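Long-range contacts in phospholyase (Arthrobacter aurescens, PDB 5G4I), which uses pyridoxal 5'-phosphate to carry out phosphate elimination, most likely from phosphoethanolamine, on a class III transaminase scaffold: residues 105-110 and 263-268; 274-279 and 290-295; 380-385 and 405-410; 371-376 and 385-390. All blocks are in the same frame, centred on the assembly; numbering follows the deposited sequence.

Interaction 1: 105-110 and 263-268; sequences SKFDGA and GMWGYQ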
loop_
_atom_site.group_PDB
_atom_site.type_symbol
_atom_site.label_atom_id
_atom_site.label_comp_id
_atom_site.label_asym_id
_atom_site.label_seq_id
_atom_site.Cartn_x
_atom_site.Cartn_y
_atom_site.Cartn_z
ATOM N N SER A 105 -18.174 13.948 -4.225
ATOM C CA SER A 105 -19.208 14.986 -3.886
ATOM C C SER A 105 -18.690 15.927 -2.784
ATOM O O SER A 105 -19.259 16.974 -2.508
ATOM C CB SER A 105 -20.532 14.340 -3.425
ATOM O OG SER A 105 -20.477 13.774 -2.088
ATOM N N LYS A 106 -17.600 15.536 -2.056
ATOM C CA LYS A 106 -16.941 16.350 -1.027
ATOM C C LYS A 106 -15.899 17.318 -1.558
ATOM O O LYS A 106 -15.232 17.996 -0.729
ATOM C CB LYS A 106 -16.298 15.435 0.070
ATOM C CG LYS A 106 -17.239 14.449 0.692
ATOM C CD LYS A 106 -18.413 15.114 1.370
ATOM C CE LYS A 106 -19.149 14.086 2.255
ATOM N NZ LYS A 106 -20.397 14.667 2.830
ATOM N N PHE A 107 -15.791 17.396 -2.879
ATOM C CA PHE A 107 -14.835 18.266 -3.575
ATOM C C PHE A 107 -15.489 19.224 -4.551
ATOM O O PHE A 107 -16.477 18.922 -5.082
ATOM C CB PHE A 107 -13.773 17.442 -4.356
ATOM C CG PHE A 107 -12.756 16.761 -3.476
ATOM C CD1 PHE A 107 -11.637 17.412 -3.111
ATOM C CD2 PHE A 107 -12.953 15.490 -3.037
ATOM C CE1 PHE A 107 -10.726 16.823 -2.294
ATOM C CE2 PHE A 107 -12.053 14.871 -2.207
ATOM C CZ PHE A 107 -10.934 15.545 -1.836
ATOM N N ASP A 108 -14.872 20.372 -4.762
ATOM C CA ASP A 108 -15.366 21.370 -5.721
ATOM C C ASP A 108 -14.421 21.617 -6.843
ATOM O O ASP A 108 -13.395 21.085 -6.898
ATOM C CB ASP A 108 -15.293 22.796 -5.220
ATOM C CG ASP A 108 -15.968 23.036 -4.065
ATOM O OD1 ASP A 108 -17.005 22.394 -3.857
ATOM O OD2 ASP A 108 -15.467 23.997 -3.397
ATOM N N GLY A 109 -14.796 22.564 -7.682
ATOM C CA GLY A 109 -13.865 22.971 -8.751
ATOM C C GLY A 109 -13.601 21.856 -9.768
ATOM O O GLY A 109 -14.402 20.999 -10.078
ATOM N N ALA A 110 -12.317 21.754 -10.186
ATOM C CA ALA A 110 -11.916 20.800 -11.194
ATOM C C ALA A 110 -11.487 19.405 -10.593
ATOM O O ALA A 110 -11.074 18.550 -11.337
ATOM C CB ALA A 110 -10.743 21.376 -11.980
ATOM N N GLY A 263 -13.712 23.169 7.361
ATOM C CA GLY A 263 -13.904 22.648 5.982
ATOM C C GLY A 263 -13.623 21.121 5.973
ATOM O O GLY A 263 -12.969 20.651 6.930
ATOM N N MET A 264 -14.041 20.419 4.931
ATOM C CA MET A 264 -13.703 19.014 4.798
ATOM C C MET A 264 -12.187 18.801 4.678
ATOM O O MET A 264 -11.620 17.808 5.268
ATOM C CB MET A 264 -14.440 18.381 3.605
ATOM C CG MET A 264 -14.342 16.916 3.627
ATOM S SD MET A 264 -15.327 16.081 5.018
ATOM C CE MET A 264 -15.247 14.497 4.166
ATOM N N TRP A 265 -11.483 19.715 3.992
ATOM C CA TRP A 265 -10.056 19.540 3.636
ATOM C C TRP A 265 -9.269 20.699 4.188
ATOM O O TRP A 265 -9.709 21.874 4.132
ATOM C CB TRP A 265 -9.892 19.460 2.088
ATOM C CG TRP A 265 -10.827 18.371 1.496
ATOM C CD1 TRP A 265 -11.959 18.577 0.756
ATOM C CD2 TRP A 265 -10.842 16.978 1.789
ATOM N NE1 TRP A 265 -12.639 17.431 0.509
ATOM C CE2 TRP A 265 -11.965 16.414 1.179
ATOM C CE3 TRP A 265 -9.945 16.124 2.513
ATOM C CZ2 TRP A 265 -12.270 15.034 1.268
ATOM C CZ3 TRP A 265 -10.246 14.768 2.569
ATOM C CH2 TRP A 265 -11.396 14.236 1.982
ATOM N N GLY A 266 -8.119 20.404 4.784
ATOM C CA GLY A 266 -7.223 21.445 5.274
ATOM C C GLY A 266 -6.786 22.482 4.274
ATOM O O GLY A 266 -6.551 23.665 4.705
ATOM N N TYR A 267 -6.650 22.127 2.990
ATOM C CA TYR A 267 -6.195 23.182 2.006
ATOM C C TYR A 267 -7.126 24.348 1.964
ATOM O O TYR A 267 -6.768 25.445 1.515
ATOM C CB TYR A 267 -5.913 22.606 0.637
ATOM C CG TYR A 267 -7.147 22.195 -0.195
ATOM C CD1 TYR A 267 -7.931 23.137 -0.879
ATOM C CD2 TYR A 267 -7.557 20.830 -0.324
ATOM C CE1 TYR A 267 -9.000 22.773 -1.653
ATOM C CE2 TYR A 267 -8.670 20.506 -1.066
ATOM C CZ TYR A 267 -9.383 21.493 -1.708
ATOM O OH TYR A 267 -10.499 21.141 -2.529
ATOM N N GLN A 268 -8.399 24.163 2.399
ATOM C CA GLN A 268 -9.444 25.199 2.347
ATOM C C GLN A 268 -9.133 26.286 3.357
ATOM O O GLN A 268 -9.812 27.372 3.269
ATOM C CB GLN A 268 -10.885 24.525 2.592
ATOM C CG GLN A 268 -11.304 23.594 1.470
ATOM C CD GLN A 268 -12.490 22.633 1.697
ATOM O OE1 GLN A 268 -12.662 22.203 2.732
ATOM N NE2 GLN A 268 -13.190 22.267 0.619
HETATM O O HOH W 1 -15.309 20.770 -0.788
HETATM O O HOH W 2 -13.099 24.333 -1.766
HETATM O O HOH W 3 -13.042 20.978 -2.458
#
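Phe107 and Trp265 form a buried offset stack, joining the loop between helix 94-104 and strand 113-117 to the loop that leads into strand 276-279. The Phe107 ring lies 4.1 Å, centroid to centroid, from the five-membered ring of Trp265, with the planes only 12° apart. Overlap is partial: Phe107 CZ sits over the fused side of the indole, 3.3 Å from Trp265 CE2. Met264 CG covers the opposite face of the indole, so the ring is clamped on both faces. Its edge is fixed too, because Trp265 NE1 donates to Lys106 O at 2.9 Å, nearly within the indole plane but well above the plane of the carbonyl. That oxygen also accepts from a water, which in turn accepts a hydrogen bond from Gln268 NE2. At its other end the same amide holds the backbone, Trp265 N donating to Gln268 OE1 at 3.0 Å. Tyr267 OH approaches the edge of Phe107, 3.9 Å from its CD1, and a second water bridges Asp108 OD2 and Gln268 NE2. Lys106 NZ turns elsewhere, to a salt bridge with Asp330. The cluster packs against strand 276-279, part of the central large-domain sheet characteristic of fold type I PLP enzymes.

Interaction 2: 274-279 and 290-295; sequences PELVTM and GAVVTT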
loop_
_atom_site.group_PDB
_atom_site.type_symbol
_atom_site.label_atom_id
_atom_site.label_comp_id
_atom_site.label_asym_id
_atom_site.label_seq_id
_atom_site.Cartn_x
_atom_site.Cartn_y
_atom_site.Cartn_z
ATOM N N PRO A 274 -5.599 22.931 -5.104
ATOM C CA PRO A 274 -4.579 22.022 -5.633
ATOM C C PRO A 274 -5.013 21.211 -6.843
ATOM O O PRO A 274 -6.214 20.887 -6.998
ATOM C CB PRO A 274 -4.289 21.078 -4.437
ATOM C CG PRO A 274 -4.998 21.605 -3.336
ATOM C CD PRO A 274 -6.123 22.489 -3.807
ATOM N N GLU A 275 -4.045 20.790 -7.677
ATOM C CA GLU A 275 -4.261 19.879 -8.762
ATOM C C GLU A 275 -4.417 18.398 -8.307
ATOM O O GLU A 275 -5.022 17.582 -9.004
ATOM C CB GLU A 275 -3.218 19.925 -9.863
ATOM C CG GLU A 275 -3.139 21.270 -10.578
ATOM C CD GLU A 275 -2.171 22.265 -9.955
ATOM O OE1 GLU A 275 -1.799 22.230 -8.750
ATOM O OE2 GLU A 275 -1.746 23.245 -10.710
ATOM N N LEU A 276 -3.772 18.109 -7.150
ATOM C CA LEU A 276 -3.708 16.731 -6.623
ATOM C C LEU A 276 -3.899 16.823 -5.102
ATOM O O LEU A 276 -3.334 17.708 -4.428
ATOM C CB LEU A 276 -2.253 16.156 -6.845
ATOM C CG LEU A 276 -1.921 15.822 -8.353
ATOM C CD1 LEU A 276 -0.394 15.946 -8.636
ATOM C CD2 LEU A 276 -2.461 14.469 -8.727
ATOM N N VAL A 277 -4.739 15.884 -4.610
ATOM C CA VAL A 277 -5.068 15.780 -3.136
ATOM C C VAL A 277 -4.892 14.318 -2.719
ATOM O O VAL A 277 -5.457 13.437 -3.357
ATOM C CB VAL A 277 -6.509 16.289 -2.805
ATOM C CG1 VAL A 277 -6.753 16.185 -1.325
ATOM C CG2 VAL A 277 -6.701 17.703 -3.284
ATOM N N THR A 278 -4.051 14.097 -1.708
ATOM C CA THR A 278 -3.809 12.693 -1.226
ATOM C C THR A 278 -4.437 12.525 0.166
ATOM O O THR A 278 -4.587 13.452 0.946
ATOM C CB THR A 278 -2.290 12.387 -1.213
ATOM O OG1 THR A 278 -1.654 13.322 -0.354
ATOM C CG2 THR A 278 -1.681 12.479 -2.617
ATOM N N MET A 279 -4.772 11.275 0.496
ATOM C CA MET A 279 -5.481 10.975 1.757
ATOM C C MET A 279 -5.174 9.512 2.145
ATOM O O MET A 279 -4.709 8.669 1.360
ATOM C CB MET A 279 -6.948 11.294 1.620
ATOM C CG MET A 279 -7.590 10.479 0.632
ATOM S SD MET A 279 -9.286 11.122 0.108
ATOM C CE MET A 279 -9.068 12.454 -0.478
ATOM N N GLY A 290 -6.306 4.405 0.824
ATOM C CA GLY A 290 -5.851 5.737 0.508
ATOM C C GLY A 290 -6.446 6.177 -0.832
ATOM O O GLY A 290 -7.180 5.454 -1.474
ATOM N N ALA A 291 -6.146 7.420 -1.198
ATOM C CA ALA A 291 -6.602 7.951 -2.528
ATOM C C ALA A 291 -5.776 9.124 -2.990
ATOM O O ALA A 291 -5.223 9.890 -2.203
ATOM C CB ALA A 291 -8.104 8.377 -2.473
ATOM N N VAL A 292 -5.801 9.315 -4.348
ATOM C CA VAL A 292 -5.352 10.553 -5.015
ATOM C C VAL A 292 -6.624 11.100 -5.762
ATOM O O VAL A 292 -7.209 10.418 -6.629
ATOM C CB VAL A 292 -4.266 10.257 -6.049
ATOM C CG1 VAL A 292 -3.888 11.583 -6.751
ATOM C CG2 VAL A 292 -3.078 9.571 -5.460
ATOM N N VAL A 293 -7.082 12.294 -5.393
ATOM C CA VAL A 293 -8.173 13.031 -6.105
ATOM C C VAL A 293 -7.523 14.088 -7.028
ATOM O O VAL A 293 -6.550 14.774 -6.628
ATOM C CB VAL A 293 -9.204 13.609 -5.089
ATOM C CG1 VAL A 293 -10.128 14.653 -5.769
ATOM C CG2 VAL A 293 -9.965 12.493 -4.395
ATOM N N THR A 294 -7.975 14.144 -8.292
ATOM C CA THR A 294 -7.309 14.982 -9.299
ATOM C C THR A 294 -8.319 15.447 -10.357
ATOM O O THR A 294 -9.556 15.268 -10.197
ATOM C CB THR A 294 -6.038 14.313 -9.827
ATOM O OG1 THR A 294 -5.204 15.285 -10.550
ATOM C CG2 THR A 294 -6.333 13.127 -10.734
ATOM N N THR A 295 -7.782 16.117 -11.400
ATOM C CA THR A 295 -8.592 16.644 -12.475
ATOM C C THR A 295 -8.795 15.581 -13.569
ATOM O O THR A 295 -8.075 14.595 -13.732
ATOM C CB THR A 295 -7.895 17.882 -13.084
ATOM O OG1 THR A 295 -6.704 17.466 -13.790
ATOM C CG2 THR A 295 -7.577 18.902 -12.096
#
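The carbonyl oxygen of Glu275 is gripped by Thr294, whose OG1 donates a 2.8 Å hydrogen bond to it from 23° off the carbonyl plane while Thr294 CA makes a longer C-H...O contact. OG1 stands anti to its own backbone N (chi1 -165°), the placing that carries it across to this oxygen. Strands 276-279 and 290-294 form an antiparallel beta hairpin in the large-domain sheet, running 166° apart in direction. Val277 and Val293 are a hydrogen-bonded pair: Val293 N reaches Val277 O at 2.8 Å and Val277 N reaches Val293 O at 2.9 Å. Met279 and Ala291 pair in the same way, although the bond from Met279 N is weak. Leu276, Thr278, Val292 and Thr294 share one face, where Leu276 CD2 touches Val292 CG1 at 3.8 Å and helix 120-135 packs on Thr278 and Val292. The Thr278 side chain lies about 6 Å from a bound PLP, and its OG1 is hydrogen-bonded to Asn124, a residue of the cofactor pocket. On the other face Met279 CG lies beside Ala291 CB at 3.8 Å; the methionine then bends at its last torsion, and its terminal CE comes to 4.0 Å from Val293 CG2.

Interaction 3: 380-385 and 405-410; sequences RNPAPA and GPHDNV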
loop_
_atom_site.group_PDB
_atom_site.type_symbol
_atom_site.label_atom_id
_atom_site.label_comp_id
_atom_site.label_asym_id
_atom_site.label_seq_id
_atom_site.Cartn_x
_atom_site.Cartn_y
_atom_site.Cartn_z
ATOM N N ARG A 380 12.120 31.350 27.877
ATOM C CA ARG A 380 11.156 30.718 26.959
ATOM C C ARG A 380 11.780 29.593 26.057
ATOM O O ARG A 380 11.245 29.296 24.965
ATOM C CB ARG A 380 10.371 31.773 26.137
ATOM N N ASN A 381 12.846 28.905 26.522
ATOM C CA ASN A 381 13.436 27.825 25.706
ATOM C C ASN A 381 12.495 26.585 25.623
ATOM O O ASN A 381 11.851 26.240 26.620
ATOM C CB ASN A 381 14.771 27.351 26.260
ATOM C CG ASN A 381 15.879 28.372 26.037
ATOM O OD1 ASN A 381 15.722 29.298 25.253
ATOM N ND2 ASN A 381 17.006 28.176 26.696
ATOM N N PRO A 382 12.513 25.890 24.470
ATOM C CA PRO A 382 11.806 24.590 24.369
ATOM C C PRO A 382 12.171 23.658 25.466
ATOM O O PRO A 382 13.366 23.573 25.856
ATOM C CB PRO A 382 12.260 24.045 23.015
ATOM C CG PRO A 382 12.429 25.314 22.208
ATOM C CD PRO A 382 13.029 26.330 23.156
ATOM N N ALA A 383 11.187 22.964 26.040
ATOM C CA ALA A 383 11.394 22.037 27.115
ATOM C C ALA A 383 10.929 20.602 26.826
ATOM O O ALA A 383 9.934 20.135 27.367
ATOM C CB ALA A 383 10.720 22.583 28.348
ATOM N N PRO A 384 11.716 19.869 26.028
ATOM C CA PRO A 384 11.368 18.500 25.700
ATOM C C PRO A 384 11.256 17.591 26.884
ATOM O O PRO A 384 10.378 16.730 26.948
ATOM C CB PRO A 384 12.426 18.079 24.675
ATOM C CG PRO A 384 13.563 19.066 24.840
ATOM C CD PRO A 384 12.891 20.344 25.225
ATOM N N ALA A 385 12.159 17.727 27.884
ATOM C CA ALA A 385 12.039 16.806 28.998
ATOM C C ALA A 385 10.724 17.006 29.836
ATOM O O ALA A 385 10.172 16.043 30.311
ATOM C CB ALA A 385 13.265 16.945 29.983
ATOM N N GLY A 405 7.060 18.166 16.607
ATOM C CA GLY A 405 7.895 19.325 16.363
ATOM C C GLY A 405 9.413 19.031 16.390
ATOM O O GLY A 405 9.827 18.087 17.083
ATOM N N PRO A 406 10.191 19.935 15.763
ATOM C CA PRO A 406 11.642 19.744 15.700
ATOM C C PRO A 406 12.365 19.849 17.052
ATOM O O PRO A 406 13.475 19.246 17.230
ATOM C CB PRO A 406 12.066 20.844 14.758
ATOM C CG PRO A 406 11.024 21.872 14.799
ATOM C CD PRO A 406 9.759 21.087 14.983
ATOM N N HIS A 407 11.747 20.489 18.034
ATOM C CA HIS A 407 12.309 20.518 19.382
ATOM C C HIS A 407 11.592 19.598 20.348
ATOM O O HIS A 407 11.801 19.645 21.570
ATOM C CB HIS A 407 12.337 21.943 19.892
ATOM C CG HIS A 407 12.957 22.927 18.939
ATOM N ND1 HIS A 407 14.294 22.870 18.583
ATOM C CD2 HIS A 407 12.427 23.960 18.244
ATOM C CE1 HIS A 407 14.551 23.833 17.714
ATOM N NE2 HIS A 407 13.439 24.505 17.494
ATOM N N ASP A 408 10.688 18.717 19.858
ATOM C CA ASP A 408 10.062 17.685 20.652
ATOM C C ASP A 408 9.295 18.241 21.874
ATOM O O ASP A 408 9.213 17.572 22.940
ATOM C CB ASP A 408 11.127 16.644 21.092
ATOM C CG ASP A 408 10.807 15.268 20.674
ATOM O OD1 ASP A 408 9.687 14.967 20.150
ATOM O OD2 ASP A 408 11.706 14.457 20.883
ATOM N N ASN A 409 8.657 19.388 21.679
ATOM C CA ASN A 409 7.991 20.106 22.780
ATOM C C ASN A 409 6.585 20.616 22.516
ATOM O O ASN A 409 6.095 21.460 23.263
ATOM C CB ASN A 409 8.880 21.269 23.245
ATOM C CG ASN A 409 8.869 22.415 22.274
ATOM O OD1 ASN A 409 9.086 22.191 21.070
ATOM N ND2 ASN A 409 8.647 23.608 22.711
ATOM N N VAL A 410 5.949 20.186 21.394
ATOM C CA VAL A 410 4.554 20.611 21.140
ATOM C C VAL A 410 3.631 19.461 21.507
ATOM O O VAL A 410 3.653 18.401 20.900
ATOM C CB VAL A 410 4.348 21.078 19.706
ATOM C CG1 VAL A 410 2.889 21.492 19.492
ATOM C CG2 VAL A 410 5.313 22.176 19.308
#
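Pro382 packs obliquely against His407, joining the loop just before helix 384-396 to the turn that follows strand 399-404. Pro382 CB lies 3.8 Å from His407 CB, while Pro382 CG leans toward the imidazole, 4.1 Å from His407 CG. The same proline CB also meets the amide of Asn409, 3.7 Å from its ND2. A chi1 of 74°, between the backbone N and the carbonyl carbon, puts Asn409 CG 3.8 Å from Pro382 CB, while Asn409 CB rests 4.0 Å from Ala383 N.

A second group of contacts sets proline carbons against carbonyl oxygens. Pro384 CB is 3.5 Å from His407 O, and Pro384 CA is 3.6 Å from Asp408 O; the latter oxygen has its hydrogen bond from Arg403 NH1.

The two segments share no hydrogen bond with each other; the polar ties run through a third element. Asn409 ND2 bonds to Ile373 O, and Ala383 and Asn409 both make backbone bonds with Ile373, so both are tied to the same residue. Asp408 N donates to Gly405 O at 3.0 Å, closing a type I turn from Gly405 to Asp408, and Asp408 itself has left-handed angles. Strands 399-404 and 410-413 are antiparallel neighbours, so this is a beta-hairpin loop packed on the N-terminal end of a helix, in what fits the small C-terminal domain of fold type I enzymes.

Interaction 4: 371-376 and 385-390; sequences IDIIES and ALTKIL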
loop_
_atom_site.group_PDB
_atom_site.type_symbol
_atom_site.label_atom_id
_atom_site.label_comp_id
_atom_site.label_asym_id
_atom_site.label_seq_id
_atom_site.Cartn_x
_atom_site.Cartn_y
_atom_site.Cartn_z
ATOM N N ILE A 371 -0.056 22.812 22.200
ATOM C CA ILE A 371 0.615 23.940 22.926
ATOM C C ILE A 371 2.136 23.637 23.004
ATOM O O ILE A 371 2.534 22.504 23.268
ATOM C CB ILE A 371 0.022 24.116 24.374
ATOM C CG1 ILE A 371 -0.107 22.792 25.147
ATOM C CG2 ILE A 371 -1.300 24.874 24.272
ATOM C CD1 ILE A 371 -0.413 22.964 26.659
ATOM N N ASP A 372 2.864 24.434 22.985
ATOM C CA ASP A 372 4.342 24.544 23.087
ATOM C C ASP A 372 4.715 24.565 24.547
ATOM O O ASP A 372 4.116 25.360 25.294
ATOM C CB ASP A 372 4.889 25.968 22.845
ATOM C CG ASP A 372 4.854 26.493 21.563
ATOM O OD1 ASP A 372 4.675 25.876 20.597
ATOM O OD2 ASP A 372 4.446 27.626 21.569
ATOM N N ILE A 373 5.546 23.600 24.928
ATOM C CA ILE A 373 5.988 23.483 26.367
ATOM C C ILE A 373 7.410 24.097 26.457
ATOM O O ILE A 373 8.327 23.738 25.676
ATOM C CB ILE A 373 5.955 22.038 26.802
ATOM C CG1 ILE A 373 4.544 21.399 26.645
ATOM C CG2 ILE A 373 6.414 21.807 28.270
ATOM C CD1 ILE A 373 3.385 22.166 27.276
ATOM N N ILE A 374 7.544 25.065 27.405
ATOM C CA ILE A 374 8.758 25.910 27.556
ATOM C C ILE A 374 9.230 25.958 29.013
ATOM O O ILE A 374 8.519 25.588 29.947
ATOM C CB ILE A 374 8.504 27.305 27.023
ATOM C CG1 ILE A 374 7.390 27.986 27.803
ATOM C CG2 ILE A 374 8.271 27.258 25.491
ATOM C CD1 ILE A 374 7.226 29.470 27.484
ATOM N N GLU A 375 10.516 26.328 29.169
ATOM C CA GLU A 375 11.050 26.604 30.528
ATOM C C GLU A 375 10.374 27.847 31.048
ATOM O O GLU A 375 10.029 28.728 30.258
ATOM C CB GLU A 375 12.606 26.779 30.468
ATOM C CG GLU A 375 13.419 25.621 29.920
ATOM C CD GLU A 375 13.372 24.345 30.717
ATOM O OE1 GLU A 375 12.817 24.245 31.857
ATOM O OE2 GLU A 375 13.832 23.342 30.167
ATOM N N SER A 376 10.234 27.904 32.397
ATOM C CA SER A 376 9.579 29.032 33.030
ATOM C C SER A 376 10.620 29.917 33.718
ATOM O O SER A 376 10.259 30.670 34.598
ATOM C CB SER A 376 8.581 28.562 34.066
ATOM O OG SER A 376 9.225 27.733 35.003
ATOM N N ALA A 385 12.159 17.727 27.884
ATOM C CA ALA A 385 12.039 16.806 28.998
ATOM C C ALA A 385 10.724 17.006 29.836
ATOM O O ALA A 385 10.172 16.043 30.311
ATOM C CB ALA A 385 13.265 16.945 29.983
ATOM N N LEU A 386 10.292 18.280 29.983
ATOM C CA LEU A 386 9.032 18.596 30.685
ATOM C C LEU A 386 7.813 18.040 29.834
ATOM O O LEU A 386 6.819 17.529 30.390
ATOM C CB LEU A 386 8.828 20.078 30.910
ATOM C CG LEU A 386 9.847 20.841 31.836
ATOM C CD1 LEU A 386 9.511 22.254 32.109
ATOM C CD2 LEU A 386 10.015 20.044 33.109
ATOM N N THR A 387 7.969 18.114 28.529
ATOM C CA THR A 387 6.910 17.552 27.615
ATOM C C THR A 387 6.733 16.076 27.844
ATOM O O THR A 387 5.618 15.568 27.928
ATOM C CB THR A 387 7.256 17.888 26.095
ATOM O OG1 THR A 387 7.557 19.256 25.944
ATOM C CG2 THR A 387 6.069 17.592 25.173
ATOM N N LYS A 388 7.843 15.300 27.962
ATOM C CA LYS A 388 7.776 13.877 28.216
ATOM C C LYS A 388 7.105 13.551 29.558
ATOM O O LYS A 388 6.323 12.614 29.724
ATOM C CB LYS A 388 9.201 13.253 28.106
ATOM C CG LYS A 388 9.249 11.821 28.443
ATOM C CD LYS A 388 8.588 10.953 27.459
ATOM C CE LYS A 388 8.980 9.459 27.693
ATOM N NZ LYS A 388 7.993 8.643 26.997
ATOM N N ILE A 389 7.502 14.341 30.579
ATOM C CA ILE A 389 6.872 14.233 31.942
ATOM C C ILE A 389 5.328 14.353 31.848
ATOM O O ILE A 389 4.576 13.516 32.409
ATOM C CB ILE A 389 7.471 15.291 32.942
ATOM C CG1 ILE A 389 8.904 14.891 33.307
ATOM C CG2 ILE A 389 6.592 15.425 34.149
ATOM C CD1 ILE A 389 9.676 15.933 34.128
ATOM N N LEU A 390 4.896 15.376 31.105
ATOM C CA LEU A 390 3.436 15.591 30.923
ATOM C C LEU A 390 2.726 14.414 30.188
ATOM O O LEU A 390 1.619 13.995 30.573
ATOM C CB LEU A 390 3.178 16.863 30.194
ATOM C CG LEU A 390 3.544 18.210 30.901
ATOM C CD1 LEU A 390 3.558 19.392 29.946
ATOM C CD2 LEU A 390 2.553 18.512 32.030
#
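Ile373 is the residue that Leu386, Thr387 and Leu390 close around, where the end of strand 368-373 meets the first turns of helix 384-396. Its CB sits 3.3 Å from Thr387 OG1, the shortest approach between the segments. The two branches of the isoleucine then part company. CG2, anti to the backbone N, packs against Leu386 CB at 4.0 Å. The other branch runs through CG1 to CD1, which meets Leu390 CD1 tip to tip at 3.9 Å. Leu386 and Leu390 lie one helical turn apart, so the two leucines flank the isoleucine along one side of the helix. Two residues beyond Ile373, Glu375 OE1 is touched by Leu386 CD1 at 3.9 Å; a bend at chi2 (-64°) turns the side chain of Glu375 toward the helix.

Around this first shell, the axes of strand 371-373 and helix 385-390 come within 9.0 Å at 118°. Thr387 also touches Leu411 of the neighbouring strand 410-413, and Leu390 reaches Ser434 and Leu435 of helix 421-436. Asp372, whose side chain sets out away from the helix, forms a salt bridge with Arg363 of strand 359-365, and Ile374 O accepts a hydrogen bond from Asn358 ND2.

Thr387 OG1 is hydrogen-bonded to the carbonyl of the N-cap residue Ala383, so its polar need is met there. Between the two segments the contact is therefore van der Waals packing, while a backbone bond between Ile373 and Ala383 ties the strand to the start of the helix.

Overall arrangement
The four contacts fall into two pairs on opposite sides of the chain's centre. Interactions 1 and 2, with centres 10 Å apart, touch directly: Phe107 CE2 meets Val293 CG2 at 3.8 Å, and Trp265 CH2 meets Met279 CE at 3.8 Å. Interaction 2 is nearer the cofactor, with the Thr278 side chain about 6 Å from PLP, whereas the Trp265 side chain of interaction 1 is about 12 Å away. Interactions 3 and 4, centred 7 Å apart, share Ala385 and helix 384-396, and a probable hydrogen bond joins Asn381 O to Glu375 N at 2.9 Å. They lie away from the cofactor site; the nearest atoms of interactions 1 and 3 are about 17 Å apart.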